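Local structure of p-47 protein (Clostridium botulinum E1 str. 'BoNT E Beluga', 5WIX) at residues 76-87 / 98-109; 27-37 / 405-413. The protein is of unknown function but has a BPI-like tubular lipid-binding (TULIP) fold, which would be consistent with a role in binding lipids or other hydrophobic molecules. All coordinates share one frame; numbering follows the deposited sequence.

Interaction 1 (76-87 / 98-109)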
loop_
_atom_site.group_PDB
_atom_site.type_symbol
_atom_site.label_atom_id
_atom_site.label_comp_id
_atom_site.label_asym_id
_atom_site.label_seq_id
_atom_site.Cartn_x
_atom_site.Cartn_y
_atom_site.Cartn_z
ATOM N N ASN A 76 -6.248 12.254 13.073
ATOM C CA ASN A 76 -7.437 11.456 12.822
ATOM C C ASN A 76 -8.526 12.295 12.172
ATOM O O ASN A 76 -9.239 11.827 11.284
ATOM C CB ASN A 76 -7.951 10.836 14.122
ATOM C CG ASN A 76 -6.969 9.854 14.728
ATOM O OD1 ASN A 76 -6.675 9.908 15.922
ATOM N ND2 ASN A 76 -6.452 8.949 13.905
ATOM N N PHE A 77 -8.657 13.537 12.628
ATOM C CA PHE A 77 -9.736 14.409 12.156
ATOM C C PHE A 77 -9.801 14.785 10.666
ATOM O O PHE A 77 -8.792 15.048 10.011
ATOM C CB PHE A 77 -9.776 15.688 13.001
ATOM C CG PHE A 77 -10.271 15.475 14.403
ATOM C CD1 PHE A 77 -11.518 15.936 14.788
ATOM C CD2 PHE A 77 -9.490 14.811 15.334
ATOM C CE1 PHE A 77 -11.977 15.742 16.078
ATOM C CE2 PHE A 77 -9.942 14.613 16.624
ATOM C CZ PHE A 77 -11.189 15.078 16.997
ATOM N N LEU A 78 -11.038 14.807 10.175
ATOM C CA LEU A 78 -11.495 15.430 8.936
ATOM C C LEU A 78 -11.974 16.849 9.171
ATOM O O LEU A 78 -12.534 17.132 10.217
ATOM C CB LEU A 78 -12.654 14.653 8.339
ATOM C CG LEU A 78 -12.375 13.348 7.641
ATOM C CD1 LEU A 78 -13.577 13.007 6.794
ATOM C CD2 LEU A 78 -11.141 13.515 6.797
ATOM N N ARG A 79 -11.796 17.733 8.198
ATOM C CA ARG A 79 -12.466 19.022 8.269
ATOM C C ARG A 79 -13.477 19.089 7.148
ATOM O O ARG A 79 -13.129 18.828 5.993
ATOM C CB ARG A 79 -11.488 20.191 8.169
ATOM C CG ARG A 79 -12.187 21.528 7.923
ATOM C CD ARG A 79 -11.207 22.664 7.765
ATOM N NE ARG A 79 -10.280 22.733 8.889
ATOM C CZ ARG A 79 -9.454 23.757 9.101
ATOM N NH1 ARG A 79 -9.452 24.789 8.253
ATOM N NH2 ARG A 79 -8.642 23.755 10.161
ATOM N N ILE A 80 -14.726 19.417 7.475
ATOM C CA ILE A 80 -15.769 19.353 6.462
ATOM C C ILE A 80 -16.696 20.559 6.443
ATOM O O ILE A 80 -17.046 21.118 7.475
ATOM C CB ILE A 80 -16.636 18.077 6.612
ATOM C CG1 ILE A 80 -17.354 18.053 7.956
ATOM C CG2 ILE A 80 -15.790 16.808 6.451
ATOM C CD1 ILE A 80 -18.272 16.869 8.097
ATOM N N LYS A 81 -17.073 20.938 5.230
ATOM C CA LYS A 81 -17.982 22.033 4.954
ATOM C C LYS A 81 -19.425 21.519 5.035
ATOM O O LYS A 81 -19.780 20.549 4.376
ATOM C CB LYS A 81 -17.666 22.612 3.565
ATOM C CG LYS A 81 -18.145 24.018 3.288
ATOM C CD LYS A 81 -17.666 24.507 1.908
ATOM C CE LYS A 81 -16.151 24.755 1.862
ATOM N NZ LYS A 81 -15.799 25.785 0.826
ATOM N N ILE A 82 -20.255 22.159 5.850
ATOM C CA ILE A 82 -21.644 21.736 6.010
ATOM C C ILE A 82 -22.606 22.701 5.294
ATOM O O ILE A 82 -22.673 23.883 5.623
ATOM C CB ILE A 82 -22.028 21.641 7.504
ATOM C CG1 ILE A 82 -20.979 20.842 8.269
ATOM C CG2 ILE A 82 -23.366 20.974 7.672
ATOM C CD1 ILE A 82 -20.764 19.484 7.707
ATOM N N PHE A 83 -23.338 22.200 4.304
ATOM C CA PHE A 83 -24.311 23.025 3.598
ATOM C C PHE A 83 -25.720 22.731 4.118
ATOM O O PHE A 83 -26.254 21.642 3.894
ATOM C CB PHE A 83 -24.278 22.778 2.082
ATOM C CG PHE A 83 -22.962 23.112 1.411
ATOM C CD1 PHE A 83 -22.891 24.136 0.475
ATOM C CD2 PHE A 83 -21.814 22.375 1.673
ATOM C CE1 PHE A 83 -21.696 24.434 -0.166
ATOM C CE2 PHE A 83 -20.615 22.671 1.039
ATOM C CZ PHE A 83 -20.557 23.697 0.117
ATOM N N ILE A 84 -26.322 23.693 4.810
ATOM C CA ILE A 84 -27.719 23.565 5.194
ATOM C C ILE A 84 -28.550 24.241 4.124
ATOM O O ILE A 84 -28.144 25.280 3.614
ATOM C CB ILE A 84 -27.989 24.199 6.565
ATOM C CG1 ILE A 84 -26.750 24.063 7.459
ATOM C CG2 ILE A 84 -29.231 23.591 7.200
ATOM C CD1 ILE A 84 -26.985 24.358 8.927
ATOM N N LYS A 85 -29.691 23.667 3.756
ATOM C CA LYS A 85 -30.545 24.338 2.779
ATOM C C LYS A 85 -31.965 24.550 3.317
ATOM O O LYS A 85 -32.784 25.220 2.691
ATOM C CB LYS A 85 -30.578 23.560 1.462
ATOM C CG LYS A 85 -30.679 24.461 0.234
ATOM C CD LYS A 85 -29.438 24.376 -0.650
ATOM C CE LYS A 85 -29.518 25.361 -1.814
ATOM N NZ LYS A 85 -28.489 25.092 -2.862
ATOM N N GLU A 86 -32.242 23.979 4.483
ATOM C CA GLU A 86 -33.490 24.221 5.196
ATOM C C GLU A 86 -33.242 24.010 6.676
ATOM O O GLU A 86 -32.444 23.164 7.059
ATOM C CB GLU A 86 -34.611 23.298 4.705
ATOM C CG GLU A 86 -35.983 23.624 5.305
ATOM C CD GLU A 86 -37.005 22.510 5.127
ATOM O OE1 GLU A 86 -36.917 21.758 4.131
ATOM O OE2 GLU A 86 -37.901 22.388 5.992
ATOM N N GLY A 87 -33.914 24.784 7.515
ATOM C CA GLY A 87 -33.747 24.615 8.942
ATOM C C GLY A 87 -34.053 25.825 9.800
ATOM O O GLY A 87 -34.349 26.915 9.297
ATOM N N LEU A 98 -31.782 28.472 9.519
ATOM C CA LEU A 98 -30.453 28.058 9.091
ATOM C C LEU A 98 -30.364 27.748 7.594
ATOM O O LEU A 98 -29.363 27.196 7.137
ATOM C CB LEU A 98 -30.002 26.838 9.901
ATOM C CG LEU A 98 -29.988 27.061 11.414
ATOM C CD1 LEU A 98 -29.304 25.912 12.174
ATOM C CD2 LEU A 98 -29.326 28.389 11.733
ATOM N N SER A 99 -31.402 28.111 6.839
ATOM C CA SER A 99 -31.387 27.966 5.382
ATOM C C SER A 99 -30.198 28.720 4.771
ATOM O O SER A 99 -30.158 29.950 4.781
ATOM C CB SER A 99 -32.699 28.474 4.763
ATOM O OG SER A 99 -33.845 27.892 5.369
ATOM N N GLY A 100 -29.218 27.977 4.259
ATOM C CA GLY A 100 -28.104 28.583 3.550
ATOM C C GLY A 100 -26.841 28.855 4.351
ATOM O O GLY A 100 -25.814 29.200 3.760
ATOM N N VAL A 101 -26.899 28.717 5.677
ATOM C CA VAL A 101 -25.693 28.882 6.494
ATOM C C VAL A 101 -24.720 27.732 6.241
ATOM O O VAL A 101 -25.122 26.575 6.058
ATOM C CB VAL A 101 -25.999 28.947 7.997
ATOM C CG1 VAL A 101 -24.930 29.769 8.710
ATOM C CG2 VAL A 101 -27.355 29.566 8.226
ATOM N N ILE A 102 -23.432 28.050 6.215
ATOM C CA ILE A 102 -22.442 27.044 5.861
ATOM C C ILE A 102 -21.327 26.967 6.907
ATOM O O ILE A 102 -20.290 27.635 6.782
ATOM C CB ILE A 102 -21.854 27.317 4.470
ATOM C CG1 ILE A 102 -22.987 27.514 3.461
ATOM C CG2 ILE A 102 -20.964 26.166 4.047
ATOM C CD1 ILE A 102 -22.519 27.872 2.080
ATOM N N PRO A 103 -21.561 26.159 7.958
ATOM C CA PRO A 103 -20.586 25.956 9.030
ATOM C C PRO A 103 -19.443 25.057 8.603
ATOM O O PRO A 103 -19.584 24.228 7.694
ATOM C CB PRO A 103 -21.409 25.298 10.146
ATOM C CG PRO A 103 -22.595 24.713 9.482
ATOM C CD PRO A 103 -22.861 25.523 8.251
ATOM N N ILE A 104 -18.306 25.222 9.262
ATOM C CA ILE A 104 -17.168 24.371 8.979
ATOM C C ILE A 104 -16.688 23.688 10.247
ATOM O O ILE A 104 -16.290 24.336 11.229
ATOM C CB ILE A 104 -16.031 25.167 8.341
ATOM C CG1 ILE A 104 -16.485 25.717 6.983
ATOM C CG2 ILE A 104 -14.791 24.303 8.216
ATOM C CD1 ILE A 104 -15.359 26.223 6.112
ATOM N N LEU A 105 -16.745 22.365 10.203
ATOM C CA LEU A 105 -16.431 21.517 11.342
ATOM C C LEU A 105 -15.157 20.730 11.118
ATOM O O LEU A 105 -14.717 20.548 9.986
ATOM C CB LEU A 105 -17.580 20.544 11.602
ATOM C CG LEU A 105 -18.951 21.202 11.543
ATOM C CD1 LEU A 105 -20.077 20.177 11.543
ATOM C CD2 LEU A 105 -19.050 22.112 12.742
ATOM N N GLU A 106 -14.568 20.273 12.213
ATOM C CA GLU A 106 -13.561 19.221 12.178
ATOM C C GLU A 106 -14.134 18.059 12.961
ATOM O O GLU A 106 -14.641 18.259 14.069
ATOM C CB GLU A 106 -12.232 19.671 12.787
ATOM C CG GLU A 106 -11.322 20.416 11.835
ATOM C CD GLU A 106 -9.972 20.695 12.470
ATOM O OE1 GLU A 106 -8.970 20.806 11.727
ATOM O OE2 GLU A 106 -9.913 20.792 13.717
ATOM N N ILE A 107 -14.083 16.857 12.389
ATOM C CA ILE A 107 -14.633 15.674 13.054
ATOM C C ILE A 107 -13.675 14.473 13.075
ATOM O O ILE A 107 -12.773 14.365 12.239
ATOM C CB ILE A 107 -15.943 15.216 12.390
ATOM C CG1 ILE A 107 -16.762 16.407 11.917
ATOM C CG2 ILE A 107 -16.767 14.407 13.361
ATOM C CD1 ILE A 107 -18.182 16.040 11.569
ATOM N N LYS A 108 -13.895 13.578 14.041
ATOM C CA LYS A 108 -13.082 12.383 14.214
ATOM C C LYS A 108 -13.653 11.155 13.492
ATOM O O LYS A 108 -14.864 10.878 13.518
ATOM C CB LYS A 108 -12.911 12.061 15.704
ATOM C CG LYS A 108 -12.190 10.737 15.963
ATOM C CD LYS A 108 -12.104 10.389 17.441
ATOM C CE LYS A 108 -10.941 11.101 18.097
ATOM N NZ LYS A 108 -10.546 10.435 19.364
ATOM N N LEU A 109 -12.759 10.428 12.837
ATOM C CA LEU A 109 -13.089 9.112 12.338
ATOM C C LEU A 109 -12.396 8.050 13.182
ATOM O O LEU A 109 -11.279 8.247 13.680
ATOM C CB LEU A 109 -12.678 8.971 10.886
ATOM C CG LEU A 109 -13.265 10.028 9.971
ATOM C CD1 LEU A 109 -12.909 9.696 8.539
ATOM C CD2 LEU A 109 -14.762 10.075 10.162
#
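Two neighbouring antiparallel strands of the curled sheet in this BPI-like fold pair here, 78-85 with 104-107. The ladder starts at Leu78 and Ile107, where each N-H meets the other residue's carbonyl. Ile80 and Leu105 repeat these two hydrogen bonds, with Ile80 N 2.8 Å from Leu105 O. Ile82 N then reaches Pro103 O. Pro103 has no N-H to return the bond. Beyond it, Ile84 N makes only a weak bond to Val101 O, while Gly100 N, in the type II turn 98-101, bonds to Ile84 O at 3.0 Å.

Between Leu78 and Ile80, Arg79 and Glu106 form a non-hydrogen-bonded pair. Arg79 NH2 lies at the carboxylate of Glu106, 3.4 Å from OE1, in a weak salt bridge with the two planes 58° apart. The stronger partner of Arg79 is Asp141. On the other face Ile80 CD1 touches Ile107 CD1 at 3.6 Å, and Ile82 CG1 meets Leu105 CD1 at 3.5 Å. Just outside the Leu78-Ile107 pair, Lys108 CB sits over one face of the Phe77 ring, 3.9 Å from its centroid. With CG anti to the backbone N, a chi3 bend (-83°) returns Lys108 CE to the ring.

Strand 58-70 pairs with the other edge of 78-85. Phe192 and Tyr194 of strand 187-195 cover Leu78, and Leu123 and Phe125 of strand 120-125 pack on Leu109.

Interaction 2 (27-37 / 405-413)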
loop_
_atom_site.group_PDB
_atom_site.type_symbol
_atom_site.label_atom_id
_atom_site.label_comp_id
_atom_site.label_asym_id
_atom_site.label_seq_id
_atom_site.Cartn_x
_atom_site.Cartn_y
_atom_site.Cartn_z
ATOM N N TYR A 27 -2.492 2.890 2.495
ATOM C CA TYR A 27 -3.585 3.062 1.518
ATOM C C TYR A 27 -4.034 4.516 1.437
ATOM O O TYR A 27 -3.938 5.240 2.426
ATOM C CB TYR A 27 -4.784 2.188 1.874
ATOM C CG TYR A 27 -4.403 0.776 2.222
ATOM C CD1 TYR A 27 -4.362 -0.216 1.253
ATOM C CD2 TYR A 27 -4.075 0.446 3.513
ATOM C CE1 TYR A 27 -4.010 -1.514 1.561
ATOM C CE2 TYR A 27 -3.720 -0.825 3.851
ATOM C CZ TYR A 27 -3.687 -1.822 2.874
ATOM O OH TYR A 27 -3.325 -3.114 3.222
ATOM N N GLY A 28 -4.550 4.928 0.277
ATOM C CA GLY A 28 -4.982 6.306 0.092
ATOM C C GLY A 28 -6.100 6.531 -0.917
ATOM O O GLY A 28 -6.219 5.807 -1.914
ATOM N N CYS A 29 -6.927 7.544 -0.657
ATOM C CA CYS A 29 -8.046 7.879 -1.550
ATOM C C CYS A 29 -8.293 9.396 -1.731
ATOM O O CYS A 29 -8.147 10.198 -0.805
ATOM C CB CYS A 29 -9.335 7.210 -1.048
ATOM S SG CYS A 29 -10.747 7.333 -2.197
ATOM N N SER A 30 -8.683 9.764 -2.947
ATOM C CA SER A 30 -9.001 11.140 -3.298
ATOM C C SER A 30 -10.227 11.612 -2.540
ATOM O O SER A 30 -11.235 10.902 -2.473
ATOM C CB SER A 30 -9.237 11.262 -4.810
ATOM O OG SER A 30 -9.639 12.565 -5.203
ATOM N N ASN A 31 -10.155 12.816 -1.978
ATOM C CA ASN A 31 -11.348 13.406 -1.380
ATOM C C ASN A 31 -12.371 13.660 -2.482
ATOM O O ASN A 31 -13.576 13.545 -2.253
ATOM C CB ASN A 31 -11.032 14.701 -0.607
ATOM C CG ASN A 31 -10.827 15.894 -1.517
ATOM O OD1 ASN A 31 -10.246 15.783 -2.603
ATOM N ND2 ASN A 31 -11.316 17.046 -1.085
ATOM N N ARG A 32 -11.883 13.964 -3.686
ATOM C CA ARG A 32 -12.767 14.217 -4.818
ATOM C C ARG A 32 -13.660 12.997 -5.046
ATOM O O ARG A 32 -14.798 13.126 -5.498
ATOM C CB ARG A 32 -11.969 14.570 -6.087
ATOM C CG ARG A 32 -11.071 15.819 -5.976
ATOM C CD ARG A 32 -10.810 16.501 -7.335
ATOM N NE ARG A 32 -10.232 15.597 -8.331
ATOM C CZ ARG A 32 -8.928 15.470 -8.580
ATOM N NH1 ARG A 32 -8.045 16.197 -7.903
ATOM N NH2 ARG A 32 -8.506 14.614 -9.509
ATOM N N VAL A 33 -13.142 11.824 -4.682
ATOM C CA VAL A 33 -13.859 10.558 -4.818
ATOM C C VAL A 33 -14.926 10.344 -3.744
ATOM O O VAL A 33 -16.112 10.163 -4.054
ATOM C CB VAL A 33 -12.874 9.373 -4.786
ATOM C CG1 VAL A 33 -13.615 8.041 -4.653
ATOM C CG2 VAL A 33 -12.019 9.396 -6.036
ATOM N N VAL A 34 -14.505 10.358 -2.486
ATOM C CA VAL A 34 -15.430 10.100 -1.389
ATOM C C VAL A 34 -16.515 11.176 -1.250
ATOM O O VAL A 34 -17.664 10.847 -0.951
ATOM C CB VAL A 34 -14.667 9.962 -0.069
ATOM C CG1 VAL A 34 -13.647 11.061 0.037
ATOM C CG2 VAL A 34 -15.632 9.969 1.127
ATOM N N ASN A 35 -16.161 12.442 -1.485
ATOM C CA ASN A 35 -17.128 13.549 -1.413
ATOM C C ASN A 35 -18.390 13.248 -2.194
ATOM O O ASN A 35 -19.498 13.604 -1.778
ATOM C CB ASN A 35 -16.528 14.854 -1.946
ATOM C CG ASN A 35 -15.721 15.604 -0.906
ATOM O OD1 ASN A 35 -15.907 15.432 0.310
ATOM N ND2 ASN A 35 -14.811 16.452 -1.381
ATOM N N LYS A 36 -18.196 12.590 -3.333
ATOM C CA LYS A 36 -19.270 12.280 -4.262
ATOM C C LYS A 36 -20.155 11.124 -3.775
ATOM O O LYS A 36 -21.382 11.168 -3.918
ATOM C CB LYS A 36 -18.675 11.976 -5.641
ATOM C CG LYS A 36 -17.919 13.169 -6.253
ATOM C CD LYS A 36 -17.474 12.899 -7.695
ATOM C CE LYS A 36 -16.859 14.141 -8.340
ATOM N NZ LYS A 36 -16.408 13.881 -9.739
ATOM N N HIS A 37 -19.542 10.099 -3.191
ATOM C CA HIS A 37 -20.320 9.023 -2.577
ATOM C C HIS A 37 -20.954 9.496 -1.281
ATOM O O HIS A 37 -21.956 8.948 -0.818
ATOM C CB HIS A 37 -19.448 7.791 -2.338
ATOM C CG HIS A 37 -19.201 7.005 -3.579
ATOM N ND1 HIS A 37 -17.932 6.690 -4.029
ATOM C CD2 HIS A 37 -20.058 6.494 -4.496
ATOM C CE1 HIS A 37 -18.020 6.018 -5.158
ATOM N NE2 HIS A 37 -19.302 5.879 -5.464
ATOM N N ASP A 405 -7.843 -5.940 -1.874
ATOM C CA ASP A 405 -7.801 -7.023 -0.884
ATOM C C ASP A 405 -8.102 -6.544 0.528
ATOM O O ASP A 405 -8.999 -7.062 1.202
ATOM C CB ASP A 405 -6.430 -7.717 -0.918
ATOM C CG ASP A 405 -6.393 -9.006 -0.102
ATOM O OD1 ASP A 405 -7.003 -10.007 -0.538
ATOM O OD2 ASP A 405 -5.730 -9.029 0.955
ATOM N N ILE A 406 -7.348 -5.555 0.976
ATOM C CA ILE A 406 -7.522 -5.073 2.339
ATOM C C ILE A 406 -8.482 -3.865 2.441
ATOM O O ILE A 406 -9.563 -3.976 3.037
ATOM C CB ILE A 406 -6.170 -4.725 2.951
ATOM C CG1 ILE A 406 -5.265 -5.940 2.841
ATOM C CG2 ILE A 406 -6.343 -4.356 4.392
ATOM C CD1 ILE A 406 -5.854 -7.157 3.499
ATOM N N VAL A 407 -8.110 -2.728 1.855
ATOM C CA VAL A 407 -8.971 -1.559 1.954
ATOM C C VAL A 407 -9.750 -1.294 0.683
ATOM O O VAL A 407 -9.166 -1.073 -0.378
ATOM C CB VAL A 407 -8.188 -0.286 2.299
ATOM C CG1 VAL A 407 -9.118 0.889 2.302
ATOM C CG2 VAL A 407 -7.520 -0.414 3.654
ATOM N N ASN A 408 -11.074 -1.328 0.811
ATOM C CA ASN A 408 -11.975 -0.862 -0.234
ATOM C C ASN A 408 -12.596 0.431 0.218
ATOM O O ASN A 408 -13.389 0.449 1.159
ATOM C CB ASN A 408 -13.074 -1.884 -0.531
ATOM C CG ASN A 408 -12.528 -3.256 -0.820
ATOM O OD1 ASN A 408 -12.057 -3.527 -1.923
ATOM N ND2 ASN A 408 -12.588 -4.134 0.171
ATOM N N TRP A 409 -12.231 1.523 -0.433
ATOM C CA TRP A 409 -12.772 2.823 -0.052
ATOM C C TRP A 409 -14.236 2.949 -0.441
ATOM O O TRP A 409 -14.608 2.689 -1.591
ATOM C CB TRP A 409 -11.971 3.948 -0.689
ATOM C CG TRP A 409 -10.564 3.975 -0.249
ATOM C CD1 TRP A 409 -9.482 3.496 -0.928
ATOM C CD2 TRP A 409 -10.063 4.504 0.984
ATOM N NE1 TRP A 409 -8.338 3.700 -0.199
ATOM C CE2 TRP A 409 -8.665 4.316 0.977
ATOM C CE3 TRP A 409 -10.656 5.134 2.085
ATOM C CZ2 TRP A 409 -7.853 4.727 2.030
ATOM C CZ3 TRP A 409 -9.850 5.535 3.132
ATOM C CH2 TRP A 409 -8.464 5.333 3.098
ATOM N N ASN A 410 -15.051 3.353 0.531
ATOM C CA ASN A 410 -16.493 3.514 0.349
ATOM C C ASN A 410 -17.180 2.197 0.046
ATOM O O ASN A 410 -18.178 2.173 -0.678
ATOM C CB ASN A 410 -16.797 4.513 -0.769
ATOM C CG ASN A 410 -16.138 5.853 -0.546
ATOM O OD1 ASN A 410 -16.605 6.660 0.263
ATOM N ND2 ASN A 410 -15.052 6.109 -1.273
ATOM N N ASN A 411 -16.642 1.112 0.601
ATOM C CA ASN A 411 -17.215 -0.213 0.412
ATOM C C ASN A 411 -17.321 -0.569 -1.065
ATOM O O ASN A 411 -18.328 -1.120 -1.509
ATOM C CB ASN A 411 -18.594 -0.297 1.071
ATOM C CG ASN A 411 -18.633 -1.275 2.217
ATOM O OD1 ASN A 411 -17.620 -1.878 2.565
ATOM N ND2 ASN A 411 -19.807 -1.438 2.819
ATOM N N LEU A 412 -16.289 -0.237 -1.830
ATOM C CA LEU A 412 -16.322 -0.492 -3.260
ATOM C C LEU A 412 -15.001 -1.039 -3.794
ATOM O O LEU A 412 -13.918 -0.700 -3.301
ATOM C CB LEU A 412 -16.696 0.784 -4.011
ATOM C CG LEU A 412 -18.079 1.377 -3.731
ATOM C CD1 LEU A 412 -18.135 2.802 -4.227
ATOM C CD2 LEU A 412 -19.196 0.542 -4.357
ATOM N N LYS A 413 -15.107 -1.893 -4.809
ATOM C CA LYS A 413 -13.932 -2.400 -5.501
ATOM C C LYS A 413 -13.485 -1.408 -6.572
ATOM O O LYS A 413 -14.271 -0.573 -7.045
ATOM C CB LYS A 413 -14.203 -3.767 -6.156
ATOM C CG LYS A 413 -14.915 -4.820 -5.293
ATOM C CD LYS A 413 -14.036 -5.391 -4.180
ATOM C CE LYS A 413 -14.797 -6.444 -3.368
ATOM N NZ LYS A 413 -14.201 -6.708 -2.021
#
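Cys29 packs over one face of the Trp409 indole where strand 407-409 runs beside strand 27-30. The two strands point almost the same way, 8° apart, but their short axes stay 8.5 Å from each other. They run side by side without pairing. Side chains fill the gap, and no clear hydrogen bond crosses it. This is a buried side-chain layer between two sheets, the curled sheet that ends in 407-409 and the six-stranded sheet of 25-30.

Cys29 CB stands over the five-membered ring of Trp409, 3.4 Å from its centroid and close to the ring normal. The thiol is anti to the backbone N (chi1 -171°). This carries SG back over the same ring face, toward CG and CB of Trp409, in a sulfur-aromatic contact. The opposite indole face is covered by Val407 CG1, two residues earlier in the same strand. The indole is thus held between a cysteine and a valine. Its far rim, at CZ2, reaches the backbone of Tyr27 and Gly28.

The second methyl of Val407, CG2, is anti to the carbonyl carbon and turns to Tyr27. It lies over one face of the phenol ring, 3.6 Å from the centroid. The ring reaches on past Val407, and Tyr27 OH comes to 3.3 Å from Ile406 CB.

Past the strands, the first turns of helix 31-42 face the type II turn 408-411. Asn410 OD1 lies 3.6 Å from Val34 CG2, but its hydrogen-bond partner is Tyr171. Leu412 CD1 sits over one face of the His37 imidazole, 3.4 Å from CE1.

Strands 203-210 and 234-238 flank strand 25-30. Tyr204, Cys206 and Val234 from them pack round Trp409. Strand 174-177 pairs with 407-409 and adds Ala174 beside Trp409 and Val407.

The centres of the two interactions lie about 21 Å apart, and their nearest atoms about 6 Å. Along the chain 27-37 comes first, then both segments of interaction 1, and 405-413 last. Interaction 1 is local, joining segments whose closest ends are 11 residues apart, against 368 for interaction 2. One curled sheet reaches both: strand 104-113 leads through 120-125 and 174-177 to 407-409. Interaction 2 packs the end of that sheet against the six-stranded sheet with 25-30. Interaction 1 lies farther out: its centre is about 31 Å from the centre of the chain, against about 13 Å for interaction 2. The late segment thus returns to strand 25-30, while interaction 1 belongs to the sheet's outer part.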